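PDB 3UP8: putative 2,5-diketo-D-gluconic acid reductase B from Sinorhizobium meliloti, which probably reduces methylglyoxal to hydroxyacetone with NADPH, as a member of the aldo/keto reductase family. Local coordinates for residues 26-30 with 31-35; 287-290 with 291-294. One frame throughout, in Å; residues are numbered along the deposited sequence.

Contact 1. Residues 26-30 with 31-35; sequences AVSSN and GANIP
V27 and I34 form an antiparallel hydrogen-bonded pair: V27 N lies 2.7 Å from I34 O, and I34 N returns a bond of 3.0 Å to V27 O. V27 O also takes the hydroxyl of S29, at 2.9 Å from S29 OG, and the two donors approach opposite faces of its carbonyl plane, so this oxygen is gripped twice. Bonded to V27 O and to S202 OG, the S29 side chain lies against I34, whose CD1 comes within 3.4 Å of S29 OG. I34 CG1 lies anti to its own carbonyl carbon (chi1 -59°), which turns the ethyl arm toward S29 CB and OG. At the hairpin end a type I' turn runs from S29 to A32, closed by A32 N on S29 O at 3.1 Å, with N30 and G31, both at positive phi, in its two central positions.

The opposite side is looser and faces solvent. There S28 OG stands 4.0 Å from N33 OD1, and A26 CB is 4.4 Å from N33 CB.

The packed face bears on the barrel: V27, S29 and I34 all touch I246 of strand 245-249, and I34 meets F91 of strand 91-96. N30 ND2 reaches the carbonyls of I176 and L199. As in other aldo/keto reductases, this N-terminal hairpin closes the bottom of the barrel, just ahead of strand 37-40.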
loop_
_atom_site.group_PDB
_atom_site.type_symbol
_atom_site.label_atom_id
_atom_site.label_comp_id
_atom_site.label_asym_id
_atom_site.label_seq_id
_atom_site.Cartn_x
_atom_site.Cartn_y
_atom_site.Cartn_z
ATOM N N ALA A 26 4.787 10.273 -8.088
ATOM C CA ALA A 26 5.400 9.186 -7.347
ATOM C C ALA A 26 5.824 9.745 -6.001
ATOM O O ALA A 26 6.050 10.964 -5.859
ATOM C CB ALA A 26 6.603 8.624 -8.098
ATOM N N VAL A 27 5.941 8.857 -5.020
ATOM C CA VAL A 27 6.288 9.239 -3.661
ATOM C C VAL A 27 7.680 8.695 -3.353
ATOM O O VAL A 27 7.896 7.480 -3.425
ATOM C CB VAL A 27 5.247 8.695 -2.641
ATOM C CG1 VAL A 27 5.700 8.958 -1.190
ATOM C CG2 VAL A 27 3.852 9.312 -2.919
ATOM N N SER A 28 8.622 9.600 -3.057
ATOM C CA SER A 28 9.985 9.227 -2.694
ATOM C C SER A 28 9.847 8.349 -1.481
ATOM O O SER A 28 9.254 8.740 -0.482
ATOM C CB SER A 28 10.820 10.437 -2.300
ATOM O OG SER A 28 11.228 11.145 -3.442
ATOM N N SER A 29 10.345 7.143 -1.573
ATOM C CA SER A 29 10.114 6.215 -0.495
ATOM C C SER A 29 11.470 5.622 -0.225
ATOM O O SER A 29 11.732 4.479 -0.567
ATOM C CB SER A 29 9.116 5.158 -0.942
ATOM O OG SER A 29 7.840 5.735 -1.163
ATOM N N ASN A 30 12.352 6.454 0.330
ATOM C CA ASN A 30 13.727 6.040 0.601
ATOM C C ASN A 30 14.407 5.415 -0.624
ATOM O O ASN A 30 15.140 4.426 -0.505
ATOM C CB ASN A 30 13.760 5.076 1.800
ATOM C CG ASN A 30 14.338 5.718 3.049
ATOM O OD1 ASN A 30 15.077 6.688 2.958
ATOM N ND2 ASN A 30 13.992 5.181 4.222
ATOM N N GLY A 31 14.117 5.969 -1.801
ATOM C CA GLY A 31 14.728 5.518 -3.057
ATOM C C GLY A 31 13.855 4.662 -3.956
ATOM O O GLY A 31 14.272 4.326 -5.063
ATOM N N ALA A 32 12.652 4.305 -3.495
ATOM C CA ALA A 32 11.737 3.422 -4.243
ATOM C C ALA A 32 10.794 4.095 -5.283
ATOM O O ALA A 32 10.306 3.436 -6.211
ATOM C CB ALA A 32 10.914 2.593 -3.276
ATOM N N ASN A 33 10.482 5.369 -5.109
ATOM C CA ASN A 33 9.595 6.065 -6.061
ATOM C C ASN A 33 8.314 5.334 -6.444
ATOM O O ASN A 33 8.132 4.858 -7.571
ATOM C CB ASN A 33 10.366 6.466 -7.302
ATOM C CG ASN A 33 11.382 7.486 -6.994
ATOM O OD1 ASN A 33 11.043 8.589 -6.538
ATOM N ND2 ASN A 33 12.652 7.126 -7.171
ATOM N N ILE A 34 7.424 5.282 -5.479
ATOM C CA ILE A 34 6.249 4.463 -5.553
ATOM C C ILE A 34 5.130 5.347 -6.097
ATOM O O ILE A 34 4.903 6.437 -5.561
ATOM C CB ILE A 34 5.906 3.939 -4.159
ATOM C CG1 ILE A 34 7.089 3.126 -3.600
ATOM C CG2 ILE A 34 4.594 3.122 -4.185
ATOM C CD1 ILE A 34 6.884 2.620 -2.181
ATOM N N PRO A 35 4.445 4.899 -7.173
ATOM C CA PRO A 35 3.313 5.698 -7.677
ATOM C C PRO A 35 2.264 5.933 -6.577
ATOM O O PRO A 35 1.884 4.996 -5.885
ATOM C CB PRO A 35 2.746 4.837 -8.821
ATOM C CG PRO A 35 3.873 3.953 -9.238
ATOM C CD PRO A 35 4.661 3.679 -7.973
#

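Contact 2. Residues 287-290 with 291-294; sequences VNPQ and GLAP
P289 O receives two backbone N-H groups in a turn with near type II backbone angles at Q290 and G291, overlapped by an i+4 bond: L292 N closes the turn at 3.2 Å with a bent N-H...O angle of 138°, and A293 N makes the longer-range bond at 2.9 Å and 164°. The A293 donor lies nearly in line with the carbonyl, whereas that of L292 comes from above its plane. G291 makes the reversal at positive phi, a backbone conformation that glycine, with no CB to meet the Q290 carbonyl, accommodates.

Around this turn the pyrrolidine of P289 meets L292 at about a right angle, CG of the ring 4.0 Å from L292 CB, with L292 CD1 also close to that ring carbon. Q290, separately, folds over the G291 peptide: its CG is anti to its backbone N (chi1 174°) but the chain bends at the next bond, and its amide carbon CD comes back to 3.4 Å from G291 N.

On the polar side, N288 OD1 is 3.3 Å from A293 CB, a van der Waals contact. The same oxygen accepts a bond from W296 NE1 and another from a water 2.9 Å from N288 OD1. That water also donates to P294 O, so it bridges the two ends of the turn.

P289 packs on W129 and L292 on W97, and the backbone of L292 bonds to G131. The L292 side chain lies about 7 Å from that of H128, the predicted substrate-binding residue. The chemistry therefore implies a C-terminal loop shaped by a shared carbonyl and a water bridge, which sets an apolar leucine near the probable substrate pocket, consistent with the part the C-terminal loop plays in shaping that pocket in aldo/keto reductases.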
loop_
_atom_site.group_PDB
_atom_site.type_symbol
_atom_site.label_atom_id
_atom_site.label_comp_id
_atom_site.label_asym_id
_atom_site.label_seq_id
_atom_site.Cartn_x
_atom_site.Cartn_y
_atom_site.Cartn_z
ATOM N N VAL A 287 -8.512 -3.548 11.149
ATOM C CA VAL A 287 -7.718 -4.782 11.054
ATOM C C VAL A 287 -6.794 -4.929 12.269
ATOM O O VAL A 287 -5.888 -4.128 12.466
ATOM C CB VAL A 287 -6.888 -4.811 9.726
ATOM C CG1 VAL A 287 -6.145 -6.138 9.566
ATOM C CG2 VAL A 287 -7.800 -4.575 8.513
ATOM N N ASN A 288 -7.023 -5.961 13.084
ATOM C CA ASN A 288 -6.283 -6.134 14.337
ATOM C C ASN A 288 -6.143 -7.627 14.718
ATOM O O ASN A 288 -6.665 -8.057 15.754
ATOM C CB ASN A 288 -7.017 -5.368 15.448
ATOM C CG ASN A 288 -6.102 -4.931 16.584
ATOM O OD1 ASN A 288 -4.941 -5.335 16.680
ATOM N ND2 ASN A 288 -6.635 -4.087 17.460
ATOM N N PRO A 289 -5.475 -8.434 13.867
ATOM C CA PRO A 289 -5.411 -9.871 14.186
ATOM C C PRO A 289 -4.470 -10.186 15.349
ATOM O O PRO A 289 -3.314 -9.752 15.375
ATOM C CB PRO A 289 -4.950 -10.521 12.877
ATOM C CG PRO A 289 -4.260 -9.434 12.137
ATOM C CD PRO A 289 -4.886 -8.126 12.554
ATOM N N GLN A 290 -4.998 -10.913 16.328
ATOM C CA GLN A 290 -4.238 -11.287 17.519
ATOM C C GLN A 290 -3.011 -12.111 17.130
ATOM O O GLN A 290 -3.105 -13.029 16.314
ATOM C CB GLN A 290 -5.147 -12.060 18.491
ATOM C CG GLN A 290 -4.444 -12.646 19.718
ATOM C CD GLN A 290 -3.744 -11.595 20.556
ATOM O OE1 GLN A 290 -2.679 -11.855 21.129
ATOM N NE2 GLN A 290 -4.330 -10.391 20.625
ATOM N N GLY A 291 -1.856 -11.765 17.695
ATOM C CA GLY A 291 -0.613 -12.472 17.391
ATOM C C GLY A 291 0.204 -11.824 16.279
ATOM O O GLY A 291 1.434 -11.782 16.347
ATOM N N LEU A 292 -0.478 -11.304 15.260
ATOM C CA LEU A 292 0.185 -10.695 14.102
ATOM C C LEU A 292 0.334 -9.194 14.300
ATOM O O LEU A 292 1.350 -8.597 13.931
ATOM C CB LEU A 292 -0.634 -10.933 12.826
ATOM C CG LEU A 292 -0.983 -12.352 12.390
ATOM C CD1 LEU A 292 -1.591 -12.343 11.007
ATOM C CD2 LEU A 292 0.231 -13.246 12.415
ATOM N N ALA A 293 -0.714 -8.583 14.846
ATOM C CA ALA A 293 -0.727 -7.147 15.098
ATOM C C ALA A 293 0.242 -6.815 16.221
ATOM O O ALA A 293 0.411 -7.616 17.142
ATOM C CB ALA A 293 -2.139 -6.701 15.461
ATOM N N PRO A 294 0.895 -5.652 16.152
ATOM C CA PRO A 294 1.739 -5.238 17.266
ATOM C C PRO A 294 0.905 -4.483 18.296
ATOM O O PRO A 294 -0.291 -4.237 18.076
ATOM C CB PRO A 294 2.688 -4.260 16.609
ATOM C CG PRO A 294 1.821 -3.567 15.582
ATOM C CD PRO A 294 0.822 -4.603 15.110
HETATM O O HOH W 1 -2.970 -5.417 18.744
#

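From the N terminus the chain first makes contact 1, the hairpin 26-35, whose loop closes before strand 37-40 begins the eight-stranded parallel barrel. All the alternating strands and helices of that barrel follow, and only after helix 270-277 does contact 2 close the short turn 287-294 in the C-terminal tail. The two loops are in series: neither encloses nor crosses the other. The centres of contact 1 and contact 2 are 27 Å apart, on opposite sides of the chain's centre, and the nearest atoms of the two contacts are about 19 Å apart. Contact 1 thus ties the start of the chain to one end of the barrel, while contact 2 ties the tail to loops carrying W97 and W129 at the other.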